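Local coordinates for acyl-CoA thioesterase (Alicyclobacillus acidocaldarius subsp. acidocaldarius, PDB 3RQB), which is of uncharacterised function but probably hydrolyses the thioester bond of acyl-CoA molecules, at residues Trp146-Ser158 with Ala166-Arg178. Residues are numbered along the deposited sequence; the frame is centred on the assembly and turned at random. Where two conformers were deposited one is given.
Sequences WMQWYHVRLIRGS and ATTYQWMRDDPPR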
# COMPACT_ATOMS: atom_id res chain seq x y z
N TRP B 146 -20.51 -11.52 -7.32
CA TRP B 146 -19.31 -12.16 -6.81
C TRP B 146 -19.43 -12.63 -5.36
O TRP B 146 -18.70 -13.52 -4.93
CB TRP B 146 -18.11 -11.22 -6.93
CG TRP B 146 -18.21 -10.05 -6.02
CD1 TRP B 146 -18.68 -8.81 -6.32
CD2 TRP B 146 -17.82 -10.02 -4.64
NE1 TRP B 146 -18.62 -8.00 -5.21
CE2 TRP B 146 -18.09 -8.72 -4.16
CE3 TRP B 146 -17.28 -10.96 -3.75
CZ2 TRP B 146 -17.83 -8.33 -2.84
CZ3 TRP B 146 -17.02 -10.57 -2.44
CH2 TRP B 146 -17.30 -9.27 -2.00
N MSE B 147 -20.37 -12.04 -4.62
CA MSE B 147 -20.60 -12.42 -3.22
C MSE B 147 -20.95 -13.90 -3.11
O MSE B 147 -20.81 -14.51 -2.04
CB MSE B 147 -21.75 -11.60 -2.60
CG MSE B 147 -21.47 -10.13 -2.33
SE MSE B 147 -22.94 -9.27 -1.34
CE MSE B 147 -22.64 -10.08 0.42
N GLN B 148 -21.41 -14.48 -4.21
CA GLN B 148 -21.88 -15.85 -4.21
C GLN B 148 -20.71 -16.80 -4.17
O GLN B 148 -20.86 -18.00 -3.91
CB GLN B 148 -22.70 -16.12 -5.46
CG GLN B 148 -21.90 -16.31 -6.70
CD GLN B 148 -22.79 -16.70 -7.86
OE1 GLN B 148 -23.86 -17.28 -7.65
NE2 GLN B 148 -22.36 -16.39 -9.07
N TRP B 149 -19.53 -16.24 -4.42
CA TRP B 149 -18.29 -17.00 -4.51
C TRP B 149 -17.54 -17.04 -3.19
O TRP B 149 -16.40 -17.50 -3.12
CB TRP B 149 -17.39 -16.40 -5.60
CG TRP B 149 -18.05 -16.38 -6.93
CD1 TRP B 149 -18.26 -15.30 -7.74
CD2 TRP B 149 -18.62 -17.50 -7.60
NE1 TRP B 149 -18.92 -15.68 -8.89
CE2 TRP B 149 -19.15 -17.03 -8.83
CE3 TRP B 149 -18.73 -18.86 -7.29
CZ2 TRP B 149 -19.78 -17.88 -9.74
CZ3 TRP B 149 -19.36 -19.70 -8.20
CH2 TRP B 149 -19.87 -19.20 -9.41
N TYR B 150 -18.17 -16.49 -2.15
CA TYR B 150 -17.54 -16.48 -0.83
C TYR B 150 -18.51 -16.88 0.25
O TYR B 150 -19.71 -16.60 0.18
CB TYR B 150 -16.91 -15.11 -0.54
CG TYR B 150 -15.82 -14.79 -1.52
CD1 TYR B 150 -14.51 -15.22 -1.31
CD2 TYR B 150 -16.11 -14.12 -2.70
CE1 TYR B 150 -13.51 -14.95 -2.23
CE2 TYR B 150 -15.12 -13.85 -3.63
CZ TYR B 150 -13.82 -14.27 -3.40
OH TYR B 150 -12.84 -13.99 -4.33
N HIS B 151 -17.97 -17.57 1.25
CA HIS B 151 -18.74 -17.90 2.44
C HIS B 151 -18.27 -17.00 3.57
O HIS B 151 -17.20 -17.18 4.14
CB HIS B 151 -18.55 -19.37 2.81
CG HIS B 151 -19.42 -19.82 3.95
ND1 HIS B 151 -19.10 -19.58 5.27
CD2 HIS B 151 -20.60 -20.49 3.96
CE1 HIS B 151 -20.05 -20.08 6.04
NE2 HIS B 151 -20.97 -20.64 5.27
N VAL B 152 -19.12 -16.05 3.93
CA VAL B 152 -18.79 -15.10 4.98
C VAL B 152 -19.70 -15.27 6.19
O VAL B 152 -20.93 -15.22 6.07
CB VAL B 152 -18.91 -13.65 4.48
CG1 VAL B 152 -18.49 -12.68 5.57
CG2 VAL B 152 -18.08 -13.46 3.22
N ARG B 153 -19.09 -15.48 7.34
CA ARG B 153 -19.83 -15.37 8.59
C ARG B 153 -19.47 -14.02 9.20
O ARG B 153 -18.33 -13.79 9.60
CB ARG B 153 -19.49 -16.54 9.52
CG ARG B 153 -18.96 -17.75 8.78
CD ARG B 153 -18.82 -18.95 9.70
NE ARG B 153 -20.04 -19.76 9.68
CZ ARG B 153 -20.07 -21.03 9.31
NH1 ARG B 153 -18.96 -21.65 8.95
NH2 ARG B 153 -21.22 -21.70 9.31
N LEU B 154 -20.43 -13.10 9.23
CA LEU B 154 -20.15 -11.78 9.75
C LEU B 154 -20.29 -11.74 11.27
O LEU B 154 -21.26 -12.25 11.84
CB LEU B 154 -21.05 -10.71 9.13
CG LEU B 154 -20.72 -9.31 9.66
CD1 LEU B 154 -19.40 -8.80 9.10
CD2 LEU B 154 -21.83 -8.35 9.34
N ILE B 155 -19.29 -11.13 11.89
CA ILE B 155 -19.15 -11.10 13.34
C ILE B 155 -19.61 -9.77 13.89
O ILE B 155 -20.56 -9.70 14.66
CB ILE B 155 -17.71 -11.37 13.75
CG1 ILE B 155 -17.24 -12.68 13.09
CG2 ILE B 155 -17.59 -11.40 15.26
CD1 ILE B 155 -15.83 -13.10 13.46
N ARG B 156 -18.92 -8.70 13.50
CA ARG B 156 -19.39 -7.36 13.81
C ARG B 156 -19.17 -6.46 12.60
O ARG B 156 -18.66 -6.91 11.57
CB ARG B 156 -18.69 -6.78 15.04
CG ARG B 156 -17.33 -6.19 14.76
CD ARG B 156 -16.80 -5.42 15.94
NE ARG B 156 -17.52 -4.17 16.17
CZ ARG B 156 -17.03 -3.14 16.84
NH1 ARG B 156 -15.80 -3.19 17.35
NH2 ARG B 156 -17.76 -2.05 17.01
N GLY B 157 -19.53 -5.18 12.73
CA GLY B 157 -19.25 -4.21 11.69
C GLY B 157 -19.97 -4.31 10.34
O GLY B 157 -19.32 -4.48 9.31
N SER B 158 -21.30 -4.27 10.34
CA SER B 158 -22.02 -4.23 9.06
C SER B 158 -22.73 -2.90 8.84
O SER B 158 -22.61 -1.97 9.65
CB SER B 158 -23.01 -5.40 8.93
OG SER B 158 -23.99 -5.38 9.95
N ALA B 166 -16.08 2.04 12.39
CA ALA B 166 -15.84 1.49 11.05
C ALA B 166 -15.20 0.10 11.01
O ALA B 166 -14.82 -0.37 9.95
CB ALA B 166 -15.02 2.48 10.22
N THR B 167 -15.03 -0.52 12.17
CA THR B 167 -14.28 -1.78 12.25
C THR B 167 -15.12 -3.03 12.01
O THR B 167 -16.14 -3.24 12.66
CB THR B 167 -13.55 -1.91 13.62
OG1 THR B 167 -12.50 -0.92 13.71
CG2 THR B 167 -12.96 -3.30 13.78
N THR B 168 -14.67 -3.88 11.09
CA THR B 168 -15.36 -5.12 10.76
C THR B 168 -14.54 -6.35 11.13
O THR B 168 -13.32 -6.39 10.91
CB THR B 168 -15.69 -5.21 9.25
OG1 THR B 168 -16.74 -4.28 8.94
CG2 THR B 168 -16.15 -6.61 8.87
N TYR B 169 -15.21 -7.36 11.69
CA TYR B 169 -14.64 -8.71 11.82
C TYR B 169 -15.49 -9.68 11.02
O TYR B 169 -16.72 -9.62 11.08
CB TYR B 169 -14.63 -9.19 13.28
CG TYR B 169 -13.87 -8.32 14.27
CD1 TYR B 169 -12.95 -7.37 13.86
CD2 TYR B 169 -14.09 -8.48 15.64
CE1 TYR B 169 -12.26 -6.59 14.80
CE2 TYR B 169 -13.42 -7.71 16.58
CZ TYR B 169 -12.51 -6.76 16.16
OH TYR B 169 -11.85 -6.00 17.11
N GLN B 170 -14.85 -10.58 10.28
CA GLN B 170 -15.61 -11.64 9.62
C GLN B 170 -14.83 -12.93 9.41
O GLN B 170 -13.61 -12.93 9.20
CB GLN B 170 -16.14 -11.14 8.27
CG GLN B 170 -15.08 -10.92 7.22
CD GLN B 170 -15.56 -9.99 6.11
OE1 GLN B 170 -16.41 -9.12 6.33
NE2 GLN B 170 -15.01 -10.17 4.90
N TRP B 171 -15.54 -14.04 9.48
CA TRP B 171 -15.01 -15.30 9.01
C TRP B 171 -15.33 -15.35 7.54
O TRP B 171 -16.43 -15.01 7.11
CB TRP B 171 -15.67 -16.48 9.72
CG TRP B 171 -15.32 -16.58 11.17
CD1 TRP B 171 -16.14 -16.36 12.24
CD2 TRP B 171 -14.03 -16.91 11.71
NE1 TRP B 171 -15.46 -16.55 13.41
CE2 TRP B 171 -14.16 -16.89 13.12
CE3 TRP B 171 -12.79 -17.23 11.15
CZ2 TRP B 171 -13.08 -17.17 13.97
CZ3 TRP B 171 -11.72 -17.51 11.99
CH2 TRP B 171 -11.88 -17.47 13.39
N MSE B 172 -14.34 -15.77 6.75
CA MSE B 172 -14.52 -15.83 5.31
C MSE B 172 -13.65 -16.93 4.71
O MSE B 172 -12.54 -17.22 5.18
CB MSE B 172 -14.15 -14.49 4.69
CG MSE B 172 -12.67 -14.19 4.84
SE MSE B 172 -12.23 -12.30 4.83
CE MSE B 172 -10.36 -12.45 5.33
N ARG B 173 -14.17 -17.53 3.64
CA ARG B 173 -13.44 -18.49 2.84
C ARG B 173 -14.02 -18.45 1.44
O ARG B 173 -15.08 -17.86 1.22
CB ARG B 173 -13.55 -19.90 3.42
CG ARG B 173 -14.95 -20.49 3.36
CD ARG B 173 -14.90 -21.99 3.61
NE ARG B 173 -16.22 -22.56 3.87
CZ ARG B 173 -17.15 -22.74 2.93
NH1 ARG B 173 -16.91 -22.37 1.68
NH2 ARG B 173 -18.32 -23.29 3.24
N ASP B 174 -13.30 -19.02 0.49
CA ASP B 174 -13.87 -19.26 -0.83
C ASP B 174 -15.09 -20.13 -0.65
O ASP B 174 -15.11 -21.03 0.19
CB ASP B 174 -12.88 -20.00 -1.73
CG ASP B 174 -11.57 -19.25 -1.90
OD1 ASP B 174 -10.53 -19.74 -1.39
OD2 ASP B 174 -11.59 -18.18 -2.54
N ASP B 175 -16.12 -19.85 -1.44
CA ASP B 175 -17.20 -20.81 -1.59
C ASP B 175 -17.37 -21.03 -3.09
O ASP B 175 -17.24 -20.08 -3.87
CB ASP B 175 -18.50 -20.29 -0.97
CG ASP B 175 -19.56 -21.38 -0.80
OD1 ASP B 175 -19.24 -22.47 -0.27
OD2 ASP B 175 -20.73 -21.15 -1.21
N PRO B 176 -17.61 -22.28 -3.51
CA PRO B 176 -17.44 -23.47 -2.69
C PRO B 176 -15.98 -23.59 -2.30
O PRO B 176 -15.12 -22.99 -2.95
CB PRO B 176 -17.81 -24.61 -3.64
CG PRO B 176 -17.68 -24.04 -4.99
CD PRO B 176 -18.10 -22.62 -4.85
N PRO B 177 -15.70 -24.39 -1.26
CA PRO B 177 -14.40 -24.43 -0.58
C PRO B 177 -13.28 -24.63 -1.57
O PRO B 177 -13.39 -25.44 -2.49
CB PRO B 177 -14.52 -25.66 0.32
CG PRO B 177 -15.61 -26.50 -0.30
CD PRO B 177 -16.58 -25.51 -0.87
N ARG B 178 -12.21 -23.85 -1.42
CA ARG B 178 -11.06 -24.03 -2.29
C ARG B 178 -9.78 -23.85 -1.51
O ARG B 178 -9.69 -22.95 -0.67
CB ARG B 178 -11.13 -23.03 -3.45
CG ARG B 178 -9.84 -22.86 -4.24
CD ARG B 178 -9.99 -21.74 -5.27
NE ARG B 178 -8.91 -21.70 -6.26
CZ ARG B 178 -7.74 -21.09 -6.07
NH1 ARG B 178 -7.50 -20.48 -4.91
NH2 ARG B 178 -6.82 -21.10 -7.02
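H151 and R173 face each other on neighbouring antiparallel strands, and backbone bonds tie the two strands along their length. H151 N gives its hydrogen to R173 O at 2.9 Å, and R173 N returns one to H151 O. R153 and W171 repeat this pairing. I155 N then reaches Y169 O at 3.1 Å. The bonds that R156 and Y169 exchange are weak. Here the register shifts by one residue, a beta bulge. Past the bulge, T168 OG1 donates to G157 O at 2.6 Å, in the carbonyl plane and on a lone pair. At the other end, D175 N bonds W149 O from above the carbonyl plane.

Strands 150-156 and 168-174 form a beta hairpin in the C-terminal hot dog region. Strand 168-174 also pairs with strand 230-240, through M172 and L230 among others.

The polar side chains gather around R173. Its guanidinium lies flat on the H151 ring, with the planes 15° apart and the centres 4.4 Å apart. R173 NH1 forms a salt bridge with D175 OD1 at 3.0 Å and also donates to D174 O. Both acceptors lie near the guanidinium plane, which fixes its rotation. A leucine in place of R173 would probably leave the H151 ring without its flat stacking partner and D175 OD1 without its salt bridge. On the same face, R153 carries its charge to E229.

I155 makes apolar contacts near the bulge. With CG1 anti to the carbonyl carbon (chi1 -53°), I155 brings CD1 to 3.5 Å from W171 CD1. W171 NE1 is bonded to P130 O. R156 lays its CD over one face of the Y169 ring, 4.2 Å from the centroid, in a CH-pi contact. Its guanidinium continues to a salt bridge with D165.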